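Local structure of lipid II:glycine glycyltransferase (Staphylococcus aureus, 6SNR) at residues A[187-192]-A[226-231]; A[149-154]-A[378-383]. The protein probably catalyses the transfer of the first glycine of the pentaglycine cross-bridge from glycyl-tRNA to the lysine side chain of membrane-bound lipid II in peptidoglycan synthesis. All coordinates share one frame; numbering follows the deposited sequence.

Contact 1: residues A[187-192]-A[226-231]; sequences EGLKTF and AELFLV
L228 of strand 226-231 carries most of the meeting with residues 187-192, pushing its two methyl groups between G188, L189 and F192. From CB its chain leaves with CG anti to the backbone N (chi1 174°), and there it forks. CD1 comes to F192, 3.9 Å from the ring atom F192 CD1 and about as near to F192 CG, on an oblique path to the ring. CD2 turns to the backbone of G188 and L189: it lies 3.3 Å from G188 C and 3.6 Å from L189 N, a close fit made possible by the bare CA of G188, since a CB there would clash with this same methyl. L189 adds its own CD2, 3.9 Å from L228 CD2. Two residues on, L230 reaches the same side of the strand; its CD1 stands 4.1 Å from G188 O, and its CD2 touches T191 CG2 at 4.2 Å. F192 also packs edge-to-face on F213, while the strand pairs on one flank with residues 182-184 and on the other with strand 302-312. The arrangement is an apolar helix-on-sheet layer, typical of the alpha/beta acetyltransferase-like fold of FemABX proteins.

Contact 2: residues A[149-154]-A[378-383]; sequences ITPIDK and GTYLSE
The Y380 ring has I149 CB over one face, 4.1 Å from its centroid and 24° off the ring normal, a CH-pi contact displaced toward the rim on the CE1 and CZ side. I149 CG2 continues to the phenol end, 3.7 Å from Y380 OH, and the two side chains run side by side in the same direction. At the ring edge, close to its plane, sits P151 CD, nearest to Y380 CD1. With Y380 CG set between the backbone N and the carbonyl carbon (chi1 68°), the ring starts out beside I149, and Y380 CD1 comes to 3.1 Å from I149 O. Farther along, I149 CD1 meets S382 CB at 3.7 Å.

Beside the ring the backbones of I149 and Y380 form an antiparallel hydrogen-bonded pair. I149 N donates to Y380 O over 2.9 Å, and Y380 N returns a bond of 2.8 Å to I149 O. I149 O also receives a CA-H...O contact from T379 CA at 3.2 Å. Beyond this pair the ladder between the two segments stops, where P151 has no N-H to give and residues 378-379 are loop; there T150 OG1 lies 3.2 Å from T379 CG2.

The hydroxyls of T150, T379 and S382 are bonded beyond the two segments: T150 OG1 to W377 O, T379 OG1 to K374 O, and S382 OG to both E112 and K384. The short edge strand is thus fixed to its neighbour by the reciprocal pair together with the S382-T147 backbone bond. Next to the apolar I149-Y380 cluster, the E112 carboxylate and K384 NZ would probably polarise the S382 hydroxyl.

Both contacts reach one mixed seven-stranded sheet, at distant places across its width. Strand 226-233 of contact 1 is next to the edge strand 180-183, whereas contact 2 joins the last two strands at the other side, 146-151 and 380-383. The contact centres lie 25 Å apart and their nearest atoms about 11 Å, so they do not touch. Along the chain, residues 149-154 come first, then both segments of contact 1, and finally 378-383, so that contact 2 brackets contact 1. One contact lays a helix against the sheet and the other adds an edge strand, so chain from well-separated parts of the sequence builds and covers one sheet of this monomeric enzyme.

Contact 1: residues A[187-192]-A[226-231]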
# COMPACT_ATOMS: atom_id res chain seq x y z
N GLU A 187 -17.67 -2.60 7.72
CA GLU A 187 -18.34 -1.52 8.45
C GLU A 187 -17.35 -0.38 8.79
O GLU A 187 -17.75 0.78 8.83
CB GLU A 187 -19.04 -2.04 9.71
CG GLU A 187 -20.05 -1.06 10.28
CD GLU A 187 -21.28 -0.90 9.38
OE1 GLU A 187 -21.97 -1.92 9.13
OE2 GLU A 187 -21.55 0.24 8.93
N GLY A 188 -16.08 -0.73 8.96
CA GLY A 188 -15.00 0.26 9.17
C GLY A 188 -14.82 1.26 8.05
O GLY A 188 -14.21 2.36 8.22
N LEU A 189 -15.32 0.94 6.85
CA LEU A 189 -15.14 1.84 5.72
C LEU A 189 -15.87 3.18 5.88
O LEU A 189 -15.53 4.13 5.20
CB LEU A 189 -15.53 1.19 4.37
CG LEU A 189 -14.59 0.04 3.97
CD1 LEU A 189 -15.21 -0.83 2.87
CD2 LEU A 189 -13.18 0.49 3.57
N LYS A 190 -16.88 3.24 6.76
CA LYS A 190 -17.60 4.49 6.98
C LYS A 190 -16.72 5.47 7.73
O LYS A 190 -16.60 6.61 7.30
CB LYS A 190 -18.92 4.29 7.72
CG LYS A 190 -20.05 3.78 6.83
CD LYS A 190 -21.37 3.63 7.58
CE LYS A 190 -21.81 4.95 8.23
NZ LYS A 190 -23.22 4.93 8.70
N THR A 191 -16.02 4.97 8.75
CA THR A 191 -14.96 5.73 9.43
C THR A 191 -13.86 6.13 8.44
O THR A 191 -13.42 7.29 8.36
CB THR A 191 -14.39 4.91 10.61
OG1 THR A 191 -15.44 4.69 11.59
CG2 THR A 191 -13.21 5.66 11.29
N PHE A 192 -13.39 5.18 7.63
CA PHE A 192 -12.37 5.52 6.65
C PHE A 192 -12.75 6.62 5.68
O PHE A 192 -11.98 7.52 5.35
CB PHE A 192 -12.01 4.24 5.86
CG PHE A 192 -10.88 4.44 4.91
CD1 PHE A 192 -9.61 4.65 5.40
CD2 PHE A 192 -11.10 4.46 3.54
CE1 PHE A 192 -8.55 4.83 4.55
CE2 PHE A 192 -10.04 4.67 2.68
CZ PHE A 192 -8.77 4.85 3.17
N ALA A 226 -7.36 -7.67 0.41
CA ALA A 226 -7.61 -6.28 0.82
C ALA A 226 -7.90 -6.31 2.31
O ALA A 226 -8.69 -7.14 2.76
CB ALA A 226 -8.75 -5.69 0.09
N GLU A 227 -7.25 -5.42 3.07
CA GLU A 227 -7.58 -5.22 4.48
C GLU A 227 -7.62 -3.74 4.81
O GLU A 227 -6.86 -2.94 4.27
CB GLU A 227 -6.56 -5.90 5.37
CG GLU A 227 -6.39 -7.39 5.05
CD GLU A 227 -7.49 -8.27 5.64
OE1 GLU A 227 -8.27 -7.82 6.51
OE2 GLU A 227 -7.55 -9.43 5.21
N LEU A 228 -8.52 -3.38 5.74
CA LEU A 228 -8.64 -2.04 6.23
C LEU A 228 -8.05 -1.97 7.64
O LEU A 228 -8.35 -2.84 8.47
CB LEU A 228 -10.10 -1.64 6.29
CG LEU A 228 -10.42 -0.29 6.95
CD1 LEU A 228 -9.89 0.86 6.12
CD2 LEU A 228 -11.93 -0.15 7.20
N PHE A 229 -7.22 -0.96 7.89
CA PHE A 229 -6.64 -0.76 9.24
C PHE A 229 -7.14 0.58 9.71
O PHE A 229 -7.23 1.51 8.91
CB PHE A 229 -5.10 -0.81 9.21
CG PHE A 229 -4.56 -2.15 8.93
CD1 PHE A 229 -4.51 -2.62 7.63
CD2 PHE A 229 -4.14 -2.98 9.95
CE1 PHE A 229 -4.09 -3.89 7.36
CE2 PHE A 229 -3.67 -4.25 9.67
CZ PHE A 229 -3.65 -4.70 8.35
N LEU A 230 -7.43 0.69 11.02
CA LEU A 230 -7.87 1.95 11.63
C LEU A 230 -7.05 2.16 12.91
O LEU A 230 -6.77 1.18 13.65
CB LEU A 230 -9.34 1.84 11.98
CG LEU A 230 -10.34 1.72 10.86
CD1 LEU A 230 -11.75 1.57 11.41
CD2 LEU A 230 -10.25 2.93 9.96
N VAL A 231 -6.71 3.41 13.20
CA VAL A 231 -5.94 3.71 14.45
C VAL A 231 -6.88 4.46 15.40
O VAL A 231 -7.46 5.46 15.02
CB VAL A 231 -4.72 4.57 14.16
CG1 VAL A 231 -3.96 4.91 15.45
CG2 VAL A 231 -3.78 3.86 13.18

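Contact 2: residues A[149-154]-A[378-383]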
# COMPACT_ATOMS: atom_id res chain seq x y z
N ILE A 149 9.42 1.32 -2.71
CA ILE A 149 9.18 0.05 -2.14
C ILE A 149 10.08 -0.24 -0.93
O ILE A 149 11.28 -0.10 -1.02
CB ILE A 149 9.44 -1.04 -3.20
CG1 ILE A 149 8.53 -0.85 -4.43
CG2 ILE A 149 9.16 -2.41 -2.62
CD1 ILE A 149 8.62 -1.99 -5.46
N THR A 150 9.46 -0.74 0.13
CA THR A 150 10.17 -1.18 1.35
C THR A 150 10.33 -2.69 1.38
O THR A 150 9.36 -3.42 1.36
CB THR A 150 9.42 -0.74 2.63
OG1 THR A 150 9.19 0.68 2.61
CG2 THR A 150 10.20 -1.16 3.89
N PRO A 151 11.58 -3.20 1.48
CA PRO A 151 11.78 -4.62 1.75
C PRO A 151 11.31 -4.92 3.17
O PRO A 151 11.74 -4.22 4.16
CB PRO A 151 13.30 -4.81 1.62
CG PRO A 151 13.81 -3.59 0.98
CD PRO A 151 12.85 -2.48 1.32
N ILE A 152 10.43 -5.91 3.30
CA ILE A 152 9.85 -6.27 4.60
C ILE A 152 10.12 -7.71 5.07
O ILE A 152 9.50 -8.18 6.04
CB ILE A 152 8.34 -5.97 4.67
CG1 ILE A 152 7.58 -6.59 3.48
CG2 ILE A 152 8.12 -4.46 4.67
CD1 ILE A 152 6.11 -6.76 3.77
N ASP A 153 11.01 -8.40 4.38
CA ASP A 153 11.41 -9.75 4.79
C ASP A 153 12.55 -9.61 5.79
O ASP A 153 13.70 -10.04 5.58
CB ASP A 153 11.82 -10.61 3.59
CG ASP A 153 12.94 -10.03 2.78
OD1 ASP A 153 13.11 -8.79 2.67
OD2 ASP A 153 13.67 -10.86 2.18
N LYS A 154 12.17 -8.98 6.89
CA LYS A 154 13.10 -8.54 7.95
C LYS A 154 12.43 -8.71 9.28
O LYS A 154 11.21 -8.67 9.37
CB LYS A 154 13.40 -7.04 7.74
CG LYS A 154 14.31 -6.80 6.58
CD LYS A 154 14.62 -5.34 6.41
CE LYS A 154 15.68 -5.19 5.38
NZ LYS A 154 15.88 -3.78 5.03
N GLY A 378 12.33 3.46 4.54
CA GLY A 378 13.16 2.36 4.14
C GLY A 378 12.91 1.87 2.70
O GLY A 378 13.16 0.70 2.38
N THR A 379 12.52 2.82 1.87
CA THR A 379 12.14 2.54 0.50
C THR A 379 13.28 2.65 -0.46
O THR A 379 14.19 3.48 -0.28
CB THR A 379 11.07 3.54 0.04
OG1 THR A 379 11.48 4.88 0.37
CG2 THR A 379 9.72 3.24 0.70
N TYR A 380 13.21 1.84 -1.53
CA TYR A 380 14.03 2.07 -2.69
C TYR A 380 13.16 2.43 -3.86
O TYR A 380 11.97 2.10 -3.89
CB TYR A 380 14.90 0.87 -3.04
CG TYR A 380 14.13 -0.34 -3.53
CD1 TYR A 380 13.70 -1.29 -2.63
CD2 TYR A 380 13.85 -0.54 -4.88
CE1 TYR A 380 13.00 -2.39 -3.01
CE2 TYR A 380 13.15 -1.70 -5.28
CZ TYR A 380 12.74 -2.60 -4.31
OH TYR A 380 12.03 -3.77 -4.57
N LEU A 381 13.73 3.22 -4.77
CA LEU A 381 13.00 3.61 -5.97
C LEU A 381 13.04 2.50 -7.00
O LEU A 381 14.12 2.05 -7.42
CB LEU A 381 13.67 4.84 -6.57
CG LEU A 381 13.09 5.37 -7.85
CD1 LEU A 381 11.84 6.13 -7.51
CD2 LEU A 381 14.16 6.23 -8.54
N SER A 382 11.84 2.07 -7.42
CA SER A 382 11.65 1.03 -8.42
C SER A 382 11.24 1.69 -9.72
O SER A 382 10.11 2.21 -9.84
CB SER A 382 10.56 0.06 -7.91
OG SER A 382 10.36 -1.02 -8.84
N GLU A 383 12.15 1.67 -10.70
CA GLU A 383 11.91 2.30 -11.99
C GLU A 383 11.59 1.20 -12.98
O GLU A 383 12.39 0.29 -13.16
CB GLU A 383 13.18 3.01 -12.49